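Local coordinates for L-tyrosine isonitrile synthase (Pseudomonas aeruginosa, PDB 3E59), which converts the amino group of L-tyrosine to an isonitrile in paerucumarin biosynthesis, taking the carbon atom from C2 of ribulose 5-phosphate, at residues E38-I50 against I252-F266. Numbering follows the deposited sequence.
Sequences EIRRIEQVQLPRI and IRLSIHPQPADSLKF. With PO4 (phosphate ion), chain E.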
loop_
_atom_site.group_PDB
_atom_site.type_symbol
_atom_site.label_atom_id
_atom_site.label_comp_id
_atom_site.label_asym_id
_atom_site.label_seq_id
_atom_site.Cartn_x
_atom_site.Cartn_y
_atom_site.Cartn_z
ATOM N N GLU A 38 -5.641 -13.012 17.284
ATOM C CA GLU A 38 -5.171 -12.607 15.956
ATOM C C GLU A 38 -3.709 -12.973 15.750
ATOM O O GLU A 38 -3.345 -13.485 14.695
ATOM C CB GLU A 38 -5.358 -11.110 15.740
ATOM C CG GLU A 38 -6.787 -10.691 15.444
ATOM C CD GLU A 38 -6.960 -9.191 15.482
ATOM O OE1 GLU A 38 -5.942 -8.470 15.467
ATOM O OE2 GLU A 38 -8.116 -8.722 15.530
ATOM N N ILE A 39 -2.888 -12.718 16.768
ATOM C CA ILE A 39 -1.453 -13.005 16.725
ATOM C C ILE A 39 -1.187 -14.509 16.593
ATOM O O ILE A 39 -0.332 -14.925 15.806
ATOM C CB ILE A 39 -0.713 -12.409 17.954
ATOM C CG1 ILE A 39 -0.733 -10.873 17.902
ATOM C CG2 ILE A 39 0.732 -12.916 18.035
ATOM C CD1 ILE A 39 -0.497 -10.184 19.271
ATOM N N ARG A 40 -1.928 -15.311 17.354
ATOM C CA ARG A 40 -1.828 -16.764 17.282
ATOM C C ARG A 40 -2.044 -17.289 15.846
ATOM O O ARG A 40 -1.236 -18.073 15.337
ATOM C CB ARG A 40 -2.798 -17.430 18.269
ATOM N N ARG A 41 -3.107 -16.842 15.176
ATOM C CA ARG A 41 -3.336 -17.327 13.819
ATOM C C ARG A 41 -2.402 -16.705 12.775
ATOM O O ARG A 41 -2.120 -17.320 11.745
ATOM C CB ARG A 41 -4.819 -17.324 13.413
ATOM C CG ARG A 41 -5.653 -16.146 13.836
ATOM C CD ARG A 41 -7.122 -16.569 13.964
ATOM N NE ARG A 41 -8.023 -15.626 13.294
ATOM C CZ ARG A 41 -8.630 -14.592 13.880
ATOM N NH1 ARG A 41 -8.462 -14.339 15.178
ATOM N NH2 ARG A 41 -9.425 -13.808 13.164
ATOM N N ILE A 42 -1.878 -15.519 13.074
ATOM C CA ILE A 42 -0.808 -14.929 12.260
ATOM C C ILE A 42 0.462 -15.794 12.313
ATOM O O ILE A 42 1.072 -16.064 11.273
ATOM C CB ILE A 42 -0.516 -13.447 12.642
ATOM C CG1 ILE A 42 -1.634 -12.545 12.130
ATOM C CG2 ILE A 42 0.817 -12.980 12.062
ATOM C CD1 ILE A 42 -1.687 -11.201 12.811
ATOM N N GLU A 43 0.826 -16.243 13.512
ATOM C CA GLU A 43 1.995 -17.107 13.721
ATOM C C GLU A 43 1.922 -18.397 12.912
ATOM O O GLU A 43 2.912 -18.831 12.334
ATOM C CB GLU A 43 2.145 -17.460 15.201
ATOM C CG GLU A 43 2.864 -16.419 16.031
ATOM C CD GLU A 43 3.485 -17.007 17.305
ATOM O OE1 GLU A 43 4.295 -16.293 17.948
ATOM O OE2 GLU A 43 3.184 -18.184 17.648
ATOM N N GLN A 44 0.736 -19.001 12.878
ATOM C CA GLN A 44 0.502 -20.234 12.126
ATOM C C GLN A 44 0.768 -20.047 10.632
ATOM O O GLN A 44 1.376 -20.905 9.986
ATOM C CB GLN A 44 -0.935 -20.711 12.330
ATOM C CG GLN A 44 -1.292 -21.034 13.768
ATOM C CD GLN A 44 -2.688 -21.618 13.911
ATOM O OE1 GLN A 44 -3.493 -21.619 12.964
ATOM N NE2 GLN A 44 -2.983 -22.132 15.100
ATOM N N VAL A 45 0.320 -18.916 10.092
ATOM C CA VAL A 45 0.449 -18.639 8.661
ATOM C C VAL A 45 1.861 -18.168 8.283
ATOM O O VAL A 45 2.465 -18.689 7.351
ATOM C CB VAL A 45 -0.617 -17.614 8.178
ATOM C CG1 VAL A 45 -0.445 -17.296 6.694
ATOM C CG2 VAL A 45 -2.016 -18.136 8.449
ATOM N N GLN A 46 2.390 -17.204 9.026
ATOM C CA GLN A 46 3.579 -16.480 8.589
ATOM C C GLN A 46 4.883 -17.170 8.930
ATOM O O GLN A 46 5.830 -17.098 8.146
ATOM C CB GLN A 46 3.580 -15.046 9.137
ATOM C CG GLN A 46 2.359 -14.199 8.707
ATOM C CD GLN A 46 2.262 -13.971 7.189
ATOM O OE1 GLN A 46 3.245 -14.109 6.454
ATOM N NE2 GLN A 46 1.063 -13.604 6.726
ATOM N N LEU A 47 4.931 -17.823 10.091
ATOM C CA LEU A 47 6.180 -18.408 10.611
ATOM C C LEU A 47 6.878 -19.461 9.727
ATOM O O LEU A 47 8.089 -19.381 9.525
ATOM C CB LEU A 47 6.036 -18.921 12.063
ATOM C CG LEU A 47 6.152 -17.880 13.190
ATOM C CD1 LEU A 47 6.356 -18.535 14.547
ATOM C CD2 LEU A 47 7.296 -16.911 12.921
ATOM N N PRO A 48 6.130 -20.453 9.203
ATOM C CA PRO A 48 6.842 -21.372 8.301
ATOM C C PRO A 48 7.278 -20.700 6.993
ATOM O O PRO A 48 8.256 -21.136 6.394
ATOM C CB PRO A 48 5.831 -22.487 8.038
ATOM C CG PRO A 48 4.513 -21.940 8.401
ATOM C CD PRO A 48 4.708 -20.811 9.368
ATOM N N ARG A 49 6.576 -19.638 6.576
ATOM C CA ARG A 49 6.913 -18.899 5.346
ATOM C C ARG A 49 8.242 -18.141 5.488
ATOM O O ARG A 49 9.084 -18.176 4.581
ATOM C CB ARG A 49 5.776 -17.945 4.931
ATOM C CG ARG A 49 4.497 -18.641 4.474
ATOM C CD ARG A 49 3.434 -17.640 3.995
ATOM N NE ARG A 49 3.805 -16.967 2.745
ATOM C CZ ARG A 49 3.817 -17.550 1.544
ATOM N NH1 ARG A 49 3.483 -18.828 1.403
ATOM N NH2 ARG A 49 4.172 -16.852 0.479
ATOM N N ILE A 50 8.413 -17.465 6.627
ATOM C CA ILE A 50 9.666 -16.792 6.974
ATOM C C ILE A 50 10.760 -17.837 7.168
ATOM O O ILE A 50 11.880 -17.671 6.681
ATOM C CB ILE A 50 9.530 -15.949 8.276
ATOM C CG1 ILE A 50 8.545 -14.790 8.080
ATOM C CG2 ILE A 50 10.900 -15.441 8.750
ATOM C CD1 ILE A 50 8.047 -14.189 9.371
ATOM N N ILE A 252 7.154 -13.219 1.593
ATOM C CA ILE A 252 6.203 -12.808 2.614
ATOM C C ILE A 252 5.403 -11.676 2.005
ATOM O O ILE A 252 5.967 -10.703 1.501
ATOM C CB ILE A 252 6.900 -12.348 3.938
ATOM C CG1 ILE A 252 7.988 -13.340 4.397
ATOM C CG2 ILE A 252 5.868 -12.061 5.043
ATOM C CD1 ILE A 252 7.566 -14.785 4.460
ATOM N N ARG A 253 4.085 -11.828 2.036
ATOM C CA ARG A 253 3.178 -10.906 1.390
ATOM C C ARG A 253 2.733 -9.759 2.334
ATOM O O ARG A 253 1.884 -9.950 3.226
ATOM C CB ARG A 253 1.983 -11.704 0.851
ATOM C CG ARG A 253 0.912 -10.899 0.110
ATOM C CD ARG A 253 1.421 -10.152 -1.154
ATOM N NE ARG A 253 0.276 -9.907 -2.033
ATOM C CZ ARG A 253 -0.639 -8.970 -1.811
ATOM N NH1 ARG A 253 -0.523 -8.169 -0.760
ATOM N NH2 ARG A 253 -1.672 -8.843 -2.623
ATOM N N LEU A 254 3.315 -8.576 2.139
ATOM C CA LEU A 254 2.885 -7.397 2.888
ATOM C C LEU A 254 1.751 -6.698 2.162
ATOM O O LEU A 254 1.486 -6.975 0.993
ATOM C CB LEU A 254 4.035 -6.426 3.133
ATOM C CG LEU A 254 5.314 -6.921 3.819
ATOM C CD1 LEU A 254 6.349 -5.823 3.741
ATOM C CD2 LEU A 254 5.084 -7.356 5.278
ATOM N N SER A 255 1.081 -5.791 2.871
ATOM C CA SER A 255 -0.081 -5.070 2.343
ATOM C C SER A 255 -0.149 -3.720 3.032
ATOM O O SER A 255 0.433 -3.539 4.100
ATOM C CB SER A 255 -1.360 -5.868 2.611
ATOM O OG SER A 255 -2.486 -5.294 1.972
ATOM N N ILE A 256 -0.834 -2.767 2.405
ATOM C CA ILE A 256 -1.129 -1.488 3.048
ATOM C C ILE A 256 -2.592 -1.377 3.457
ATOM O O ILE A 256 -3.067 -0.284 3.820
ATOM C CB ILE A 256 -0.641 -0.235 2.209
ATOM C CG1 ILE A 256 -0.978 -0.354 0.719
ATOM C CG2 ILE A 256 0.843 -0.070 2.373
ATOM C CD1 ILE A 256 -2.424 -0.103 0.391
ATOM N N HIS A 257 -3.296 -2.517 3.379
ATOM C CA HIS A 257 -4.613 -2.691 3.986
ATOM C C HIS A 257 -4.531 -3.595 5.205
ATOM O O HIS A 257 -3.717 -4.511 5.230
ATOM C CB HIS A 257 -5.600 -3.345 3.024
ATOM C CG HIS A 257 -5.695 -2.672 1.706
ATOM N ND1 HIS A 257 -5.651 -3.369 0.520
ATOM C CD2 HIS A 257 -5.834 -1.363 1.377
ATOM C CE1 HIS A 257 -5.764 -2.518 -0.486
ATOM N NE2 HIS A 257 -5.882 -1.297 0.009
ATOM N N PRO A 258 -5.386 -3.344 6.217
ATOM C CA PRO A 258 -5.580 -4.321 7.305
ATOM C C PRO A 258 -5.999 -5.650 6.680
ATOM O O PRO A 258 -6.722 -5.645 5.683
ATOM C CB PRO A 258 -6.759 -3.751 8.101
ATOM C CG PRO A 258 -6.813 -2.321 7.751
ATOM C CD PRO A 258 -6.208 -2.132 6.393
ATOM N N GLN A 259 -5.546 -6.762 7.254
ATOM C CA GLN A 259 -5.799 -8.075 6.686
ATOM C C GLN A 259 -6.324 -9.049 7.738
ATOM O O GLN A 259 -5.942 -8.947 8.920
ATOM C CB GLN A 259 -4.523 -8.635 6.020
ATOM C CG GLN A 259 -4.022 -7.848 4.780
ATOM C CD GLN A 259 -4.947 -7.927 3.560
ATOM O OE1 GLN A 259 -5.818 -8.801 3.475
ATOM N NE2 GLN A 259 -4.748 -7.007 2.598
ATOM N N PRO A 260 -7.181 -10.015 7.315
ATOM C CA PRO A 260 -7.591 -11.081 8.240
ATOM C C PRO A 260 -6.341 -11.776 8.793
ATOM O O PRO A 260 -5.338 -11.872 8.095
ATOM C CB PRO A 260 -8.406 -12.047 7.353
ATOM C CG PRO A 260 -8.828 -11.239 6.147
ATOM C CD PRO A 260 -7.776 -10.166 5.967
ATOM N N ALA A 261 -6.399 -12.223 10.044
ATOM C CA ALA A 261 -5.264 -12.844 10.716
ATOM C C ALA A 261 -4.864 -14.204 10.114
ATOM O O ALA A 261 -3.728 -14.646 10.283
ATOM C CB ALA A 261 -5.566 -12.989 12.179
ATOM N N ASP A 262 -5.803 -14.856 9.422
ATOM C CA ASP A 262 -5.570 -16.143 8.745
ATOM C C ASP A 262 -5.021 -15.966 7.334
ATOM O O ASP A 262 -4.717 -16.944 6.654
ATOM C CB ASP A 262 -6.876 -16.923 8.631
ATOM C CG ASP A 262 -7.430 -17.332 9.963
ATOM O OD1 ASP A 262 -6.644 -17.532 10.909
ATOM O OD2 ASP A 262 -8.665 -17.474 10.063
ATOM N N SER A 263 -4.932 -14.719 6.888
ATOM C CA SER A 263 -4.512 -14.405 5.523
ATOM C C SER A 263 -2.995 -14.531 5.331
ATOM O O SER A 263 -2.224 -14.356 6.274
ATOM C CB SER A 263 -4.961 -12.994 5.155
ATOM O OG SER A 263 -4.569 -12.653 3.839
ATOM N N LEU A 264 -2.589 -14.835 4.099
ATOM C CA LEU A 264 -1.177 -14.772 3.688
ATOM C C LEU A 264 -0.702 -13.323 3.715
ATOM O O LEU A 264 0.474 -13.024 3.957
ATOM C CB LEU A 264 -1.020 -15.335 2.277
ATOM C CG LEU A 264 -1.065 -16.848 2.067
ATOM C CD1 LEU A 264 -1.213 -17.185 0.579
ATOM C CD2 LEU A 264 0.186 -17.491 2.641
ATOM N N LYS A 265 -1.645 -12.422 3.476
ATOM C CA LYS A 265 -1.355 -11.003 3.441
ATOM C C LYS A 265 -1.220 -10.455 4.859
ATOM O O LYS A 265 -1.997 -10.814 5.767
ATOM C CB LYS A 265 -2.429 -10.254 2.658
ATOM C CG LYS A 265 -2.760 -10.831 1.274
ATOM C CD LYS A 265 -3.848 -9.995 0.654
ATOM C CE LYS A 265 -4.613 -10.721 -0.402
ATOM N NZ LYS A 265 -5.617 -9.782 -1.004
ATOM N N PHE A 266 -0.215 -9.597 5.040
ATOM C CA PHE A 266 0.087 -9.004 6.336
ATOM C C PHE A 266 0.112 -7.474 6.218
ATOM O O PHE A 266 1.019 -6.911 5.606
ATOM C CB PHE A 266 1.435 -9.521 6.833
ATOM C CG PHE A 266 1.820 -9.012 8.207
ATOM C CD1 PHE A 266 2.374 -7.740 8.370
ATOM C CD2 PHE A 266 1.646 -9.819 9.334
ATOM C CE1 PHE A 266 2.740 -7.268 9.627
ATOM C CE2 PHE A 266 2.008 -9.363 10.594
ATOM C CZ PHE A 266 2.553 -8.083 10.744
HETATM P P PO4 E . -4.066 -6.231 -1.271
HETATM O O1 PO4 E . -5.208 -6.135 -0.291
HETATM O O2 PO4 E . -4.248 -5.143 -2.314
HETATM O O3 PO4 E . -2.732 -6.063 -0.510
HETATM O O4 PO4 E . -4.106 -7.553 -1.989
HETATM O O HOH W 1 2.905 -14.166 3.533
HETATM O O HOH W 2 -1.659 -13.655 8.878
#
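Gln46 supplies the direct hydrogen bond between helix 38-50 and the segment 252-266: Gln46 NE2 donates to Leu264 O at 2.9 Å and an N-H...O angle of 173°. The acceptor lies in the plane of the amide, whereas the donor stands well above the carbonyl plane of Leu264. A bend at chi2 (-63°) turns the amide toward the loop. One water extends this grip, donating to Gln46 OE1 and Leu264 O while accepting from Arg253 N; a second lies within hydrogen-bonding distance of Ala261 O and Ser263 O.

The charged pair, Arg41 and Asp262, is looser. Arg41 NE lies 3.4 Å from Asp262 OD1, with the guanidinium and carboxylate planes 64° apart, which argues against a paired, two-bond bridge. Ala261 CB covers one face of that guanidinium.

Van der Waals packing makes up the rest. Ala261, in the type I turn Pro260-Ser263, points CB at the helix, 3.4 Å from Glu38 O. Val45 straddles the turn's exit: CG2 meets Asp262 O, while CG1 meets Ser263 O. Leu264 CD2 sits over a face of the Arg49 guanidinium, 3.5 Å from Arg49 CD; Arg49 NH2 bonds onward to Pro249 O and Ala251 O. Ile252 CD1 presses on the backbone between Arg49 and Ile50, and Ile42 CG2 meets the edge of the Phe266 ring, 4.1 Å from Phe266 CE2.

Beyond the helix, Arg253, Ser255, His257, Gln259 and Lys265 bind a phosphate ion, probably from the crystallisation liquor; Ser255 OG donates to phosphate O3 at 2.6 Å. Here the helix packs on strand 252-255, outermost strand 265-267 and the loop joining them, at one end of the five-stranded parallel sheet, where that loop rounds an anion pocket, consistent with a site for the substrate's phosphate.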